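Local coordinates for putative O-acetylhomoserine (Thiol)-lyase (Campylobacter jejuni, PDB 4OC9), which probably uses pyridoxal 5'-phosphate to make homocysteine, or methionine-type thioethers, from O-acetylhomoserine and a sulfide or thiol, at residues 341-353 with 396-408. Numbering follows the deposited sequence.
Sequences GLLSFEAKDYEHA and GITKATIRLSIGL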
loop_
_atom_site.group_PDB
_atom_site.type_symbol
_atom_site.label_atom_id
_atom_site.label_comp_id
_atom_site.label_asym_id
_atom_site.label_seq_id
_atom_site.Cartn_x
_atom_site.Cartn_y
_atom_site.Cartn_z
ATOM N N GLY D 341 8.704 12.622 -23.835
ATOM C CA GLY D 341 7.378 12.363 -24.411
ATOM C C GLY D 341 6.320 13.410 -24.475
ATOM O O GLY D 341 5.162 13.092 -24.708
ATOM N N LEU D 342 6.695 14.661 -24.262
ATOM C CA LEU D 342 5.716 15.727 -24.324
ATOM C C LEU D 342 5.844 16.486 -25.631
ATOM O O LEU D 342 6.950 16.745 -26.105
ATOM C CB LEU D 342 5.965 16.730 -23.222
ATOM C CG LEU D 342 4.850 17.751 -23.066
ATOM C CD1 LEU D 342 3.602 17.008 -22.559
ATOM C CD2 LEU D 342 5.253 18.796 -22.063
ATOM N N LEU D 343 4.724 16.800 -26.255
ATOM C CA LEU D 343 4.784 17.578 -27.489
ATOM C C LEU D 343 3.458 18.327 -27.627
ATOM O O LEU D 343 2.499 18.011 -26.914
ATOM C CB LEU D 343 5.014 16.716 -28.696
ATOM C CG LEU D 343 3.945 15.770 -29.230
ATOM C CD1 LEU D 343 2.790 16.541 -29.836
ATOM C CD2 LEU D 343 4.533 14.938 -30.354
ATOM N N SER D 344 3.415 19.342 -28.494
ATOM C CA SER D 344 2.169 20.036 -28.706
ATOM C C SER D 344 2.051 20.301 -30.184
ATOM O O SER D 344 3.003 20.178 -30.933
ATOM C CB SER D 344 2.044 21.333 -27.922
ATOM O OG SER D 344 2.947 22.280 -28.394
ATOM N N PHE D 345 0.831 20.556 -30.635
ATOM C CA PHE D 345 0.615 20.849 -32.045
ATOM C C PHE D 345 -0.605 21.748 -32.204
ATOM O O PHE D 345 -1.445 21.837 -31.307
ATOM C CB PHE D 345 0.462 19.575 -32.915
ATOM C CG PHE D 345 -0.766 18.763 -32.642
ATOM C CD1 PHE D 345 -1.939 19.029 -33.319
ATOM C CD2 PHE D 345 -0.749 17.739 -31.728
ATOM C CE1 PHE D 345 -3.072 18.272 -33.079
ATOM C CE2 PHE D 345 -1.874 16.990 -31.473
ATOM C CZ PHE D 345 -3.035 17.247 -32.158
ATOM N N GLU D 346 -0.694 22.370 -33.373
ATOM C CA GLU D 346 -1.784 23.252 -33.718
ATOM C C GLU D 346 -2.776 22.560 -34.630
ATOM O O GLU D 346 -2.403 22.002 -35.661
ATOM C CB GLU D 346 -1.249 24.511 -34.445
ATOM C CG GLU D 346 -0.274 25.326 -33.617
ATOM C CD GLU D 346 -0.922 25.882 -32.368
ATOM O OE1 GLU D 346 -2.042 26.428 -32.495
ATOM O OE2 GLU D 346 -0.303 25.814 -31.281
ATOM N N ALA D 347 -4.046 22.582 -34.240
ATOM C CA ALA D 347 -5.111 22.000 -35.048
ATOM C C ALA D 347 -5.522 23.125 -36.007
ATOM O O ALA D 347 -4.963 24.207 -35.946
ATOM C CB ALA D 347 -6.282 21.612 -34.186
ATOM N N LYS D 348 -6.473 22.866 -36.901
ATOM C CA LYS D 348 -6.932 23.883 -37.868
ATOM C C LYS D 348 -7.470 25.093 -37.130
ATOM O O LYS D 348 -7.137 26.220 -37.462
ATOM C CB LYS D 348 -7.979 23.319 -38.845
ATOM C CG LYS D 348 -7.413 22.207 -39.757
ATOM C CD LYS D 348 -8.405 21.596 -40.749
ATOM C CE LYS D 348 -9.571 20.895 -40.073
ATOM N NZ LYS D 348 -10.464 20.196 -41.038
ATOM N N ASP D 349 -8.266 24.825 -36.095
ATOM C CA ASP D 349 -8.878 25.856 -35.260
ATOM C C ASP D 349 -9.451 25.241 -33.979
ATOM O O ASP D 349 -9.338 24.028 -33.745
ATOM C CB ASP D 349 -9.967 26.561 -36.063
ATOM C CG ASP D 349 -11.006 25.606 -36.582
ATOM O OD1 ASP D 349 -11.142 24.489 -36.029
ATOM O OD2 ASP D 349 -11.687 25.969 -37.566
ATOM N N TYR D 350 -10.044 26.087 -33.146
ATOM C CA TYR D 350 -10.641 25.660 -31.899
ATOM C C TYR D 350 -11.592 24.472 -32.068
ATOM O O TYR D 350 -11.478 23.469 -31.353
ATOM C CB TYR D 350 -11.341 26.846 -31.182
ATOM C CG TYR D 350 -12.084 26.377 -29.965
ATOM C CD1 TYR D 350 -11.406 26.087 -28.795
ATOM C CD2 TYR D 350 -13.454 26.142 -30.011
ATOM C CE1 TYR D 350 -12.061 25.559 -27.696
ATOM C CE2 TYR D 350 -14.133 25.642 -28.909
ATOM C CZ TYR D 350 -13.435 25.348 -27.749
ATOM O OH TYR D 350 -14.107 24.840 -26.649
ATOM N N GLU D 351 -12.525 24.552 -33.008
ATOM C CA GLU D 351 -13.483 23.450 -33.218
ATOM C C GLU D 351 -12.830 22.133 -33.589
ATOM O O GLU D 351 -13.319 21.069 -33.213
ATOM C CB GLU D 351 -14.561 23.835 -34.236
ATOM C CG GLU D 351 -15.542 24.927 -33.764
ATOM C CD GLU D 351 -16.485 24.470 -32.632
ATOM O OE1 GLU D 351 -16.776 23.262 -32.526
ATOM O OE2 GLU D 351 -16.998 25.340 -31.888
ATOM N N HIS D 352 -11.714 22.205 -34.311
ATOM C CA HIS D 352 -10.990 21.008 -34.730
ATOM C C HIS D 352 -10.254 20.411 -33.536
ATOM O O HIS D 352 -10.306 19.207 -33.311
ATOM C CB HIS D 352 -10.085 21.321 -35.924
ATOM C CG HIS D 352 -9.373 20.123 -36.500
ATOM N ND1 HIS D 352 -8.005 20.073 -36.684
ATOM C CD2 HIS D 352 -9.837 18.897 -36.854
ATOM C CE1 HIS D 352 -7.668 18.910 -37.211
ATOM N NE2 HIS D 352 -8.758 18.167 -37.303
ATOM N N ALA D 353 -9.643 21.268 -32.733
ATOM C CA ALA D 353 -8.919 20.833 -31.523
ATOM C C ALA D 353 -9.831 20.096 -30.535
ATOM O O ALA D 353 -9.438 19.140 -29.870
ATOM C CB ALA D 353 -8.307 22.020 -30.830
ATOM N N GLY D 396 3.285 31.112 -25.856
ATOM C CA GLY D 396 3.049 30.527 -27.169
ATOM C C GLY D 396 1.936 29.502 -27.212
ATOM O O GLY D 396 2.175 28.426 -27.681
ATOM N N ILE D 397 0.733 29.816 -26.716
ATOM C CA ILE D 397 -0.395 28.878 -26.752
ATOM C C ILE D 397 -1.556 29.549 -27.482
ATOM O O ILE D 397 -1.698 30.737 -27.392
ATOM C CB ILE D 397 -0.874 28.502 -25.347
ATOM C CG1 ILE D 397 0.257 27.839 -24.548
ATOM C CG2 ILE D 397 -2.102 27.584 -25.429
ATOM C CD1 ILE D 397 -0.060 27.583 -23.074
ATOM N N THR D 398 -2.365 28.796 -28.212
ATOM C CA THR D 398 -3.496 29.359 -28.925
ATOM C C THR D 398 -4.749 28.537 -28.659
ATOM O O THR D 398 -4.705 27.527 -28.006
ATOM C CB THR D 398 -3.305 29.302 -30.454
ATOM O OG1 THR D 398 -3.449 27.960 -30.928
ATOM C CG2 THR D 398 -1.953 29.902 -30.880
ATOM N N LYS D 399 -5.866 28.958 -29.222
ATOM C CA LYS D 399 -7.111 28.227 -29.071
ATOM C C LYS D 399 -7.117 26.904 -29.864
ATOM O O LYS D 399 -8.003 26.050 -29.665
ATOM C CB LYS D 399 -8.331 29.083 -29.491
ATOM C CG LYS D 399 -8.824 30.101 -28.463
ATOM C CD LYS D 399 -9.916 31.073 -28.909
ATOM C CE LYS D 399 -11.177 30.466 -29.506
ATOM N NZ LYS D 399 -12.125 29.823 -28.567
ATOM N N ALA D 400 -6.170 26.763 -30.787
ATOM C CA ALA D 400 -6.069 25.561 -31.612
ATOM C C ALA D 400 -5.023 24.592 -31.070
ATOM O O ALA D 400 -4.875 23.488 -31.575
ATOM C CB ALA D 400 -5.727 25.967 -33.041
ATOM N N THR D 401 -4.315 25.007 -30.020
ATOM C CA THR D 401 -3.256 24.190 -29.435
ATOM C C THR D 401 -3.680 22.963 -28.655
ATOM O O THR D 401 -4.574 23.021 -27.816
ATOM C CB THR D 401 -2.386 25.027 -28.505
ATOM O OG1 THR D 401 -1.806 26.128 -29.246
ATOM C CG2 THR D 401 -1.271 24.181 -27.952
ATOM N N ILE D 402 -3.011 21.861 -28.945
ATOM C CA ILE D 402 -3.252 20.587 -28.284
ATOM C C ILE D 402 -1.952 20.086 -27.739
ATOM O O ILE D 402 -0.937 20.183 -28.414
ATOM C CB ILE D 402 -3.796 19.534 -29.245
ATOM C CG1 ILE D 402 -5.265 19.840 -29.495
ATOM C CG2 ILE D 402 -3.720 18.123 -28.626
ATOM C CD1 ILE D 402 -5.908 18.929 -30.527
ATOM N N ARG D 403 -1.996 19.543 -26.529
ATOM C CA ARG D 403 -0.809 19.021 -25.897
ATOM C C ARG D 403 -0.992 17.511 -25.742
ATOM O O ARG D 403 -2.059 17.057 -25.381
ATOM C CB ARG D 403 -0.636 19.606 -24.506
ATOM C CG ARG D 403 0.690 19.241 -23.870
ATOM C CD ARG D 403 0.866 19.539 -22.383
ATOM N NE ARG D 403 -0.028 19.356 -21.248
ATOM C CZ ARG D 403 -0.342 18.296 -20.557
ATOM N NH1 ARG D 403 -0.073 17.133 -21.043
ATOM N NH2 ARG D 403 -1.148 18.431 -19.495
ATOM N N LEU D 404 0.050 16.751 -26.062
ATOM C CA LEU D 404 0.006 15.329 -25.950
ATOM C C LEU D 404 1.098 14.817 -25.057
ATOM O O LEU D 404 2.178 15.356 -25.035
ATOM C CB LEU D 404 0.251 14.642 -27.305
ATOM C CG LEU D 404 -0.667 14.919 -28.491
ATOM C CD1 LEU D 404 -0.233 14.029 -29.617
ATOM C CD2 LEU D 404 -2.127 14.643 -28.140
ATOM N N SER D 405 0.794 13.770 -24.305
ATOM C CA SER D 405 1.772 13.122 -23.453
ATOM C C SER D 405 1.870 11.737 -24.130
ATOM O O SER D 405 0.923 10.933 -24.058
ATOM C CB SER D 405 1.324 12.969 -22.015
ATOM O OG SER D 405 2.313 12.235 -21.303
ATOM N N ILE D 406 3.007 11.463 -24.751
ATOM C CA ILE D 406 3.186 10.219 -25.454
ATOM C C ILE D 406 3.557 9.083 -24.525
ATOM O O ILE D 406 4.548 9.149 -23.797
ATOM C CB ILE D 406 4.212 10.344 -26.581
ATOM C CG1 ILE D 406 3.894 11.534 -27.490
ATOM C CG2 ILE D 406 4.265 9.045 -27.393
ATOM C CD1 ILE D 406 2.546 11.483 -28.165
ATOM N N GLY D 407 2.738 8.036 -24.561
ATOM C CA GLY D 407 2.914 6.868 -23.710
ATOM C C GLY D 407 3.813 5.788 -24.238
ATOM O O GLY D 407 4.632 6.037 -25.116
ATOM N N LEU D 408 3.644 4.585 -23.703
ATOM C CA LEU D 408 4.474 3.435 -24.087
ATOM C C LEU D 408 3.772 2.482 -25.037
ATOM O O LEU D 408 4.296 1.420 -25.300
ATOM C CB LEU D 408 4.902 2.662 -22.845
ATOM C CG LEU D 408 5.675 3.440 -21.767
ATOM C CD1 LEU D 408 5.938 2.521 -20.591
ATOM C CD2 LEU D 408 6.968 3.992 -22.314
HETATM O O HOH W 1 4.896 11.274 -22.042
#
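Phe-345 lays one face of its ring over the branch point of Ile-402, CB, which sits offset toward the rim and 4.0 Å from the ring centroid in a CH-pi contact, with CG2 3.6 Å from Phe-345 CE2. At the ring's edge, in its plane, sits Leu-404 CG. The phenylalanine CG stands between its own backbone N and carbonyl carbon (chi1 67°), which keeps the ring alongside the Ile-402 side chain; Leu-343 repeats the torsion and lies beside Leu-404, the two CD1 atoms 3.9 Å apart. These residues alternate along neighbouring antiparallel strands, 342-346 and 401-405, of the smaller, five-stranded mixed sheet, which belongs to the C-terminal domain of this fold-type I pyridoxal-phosphate enzyme, and helices 276-309 and 411-422 pack on this apolar face. Leu-343 and Phe-345 form hydrogen-bonded pairs with Leu-404 and Ile-402; the bond from Ile-402 N to Phe-345 O measures 2.8 Å. On the other face, the bent Glu-346 chain brings its carboxylate to two threonines: Thr-398 OG1 donates to the syn lone pair of OE1 at 2.6 Å, and Thr-401 OG1 donates to OE2, tilted 18° from the carboxylate plane. Thr-398 OG1 also accepts from Ala-400 N, an ST turn that fixes the hydroxyl within the type I turn from Thr-398 to Thr-401. Beyond the strands, Lys-399 curls its NZ over one face of Tyr-350, a cation-pi contact 4.0 Å from the centroid, while His-378 meets the same ring roughly at right angles.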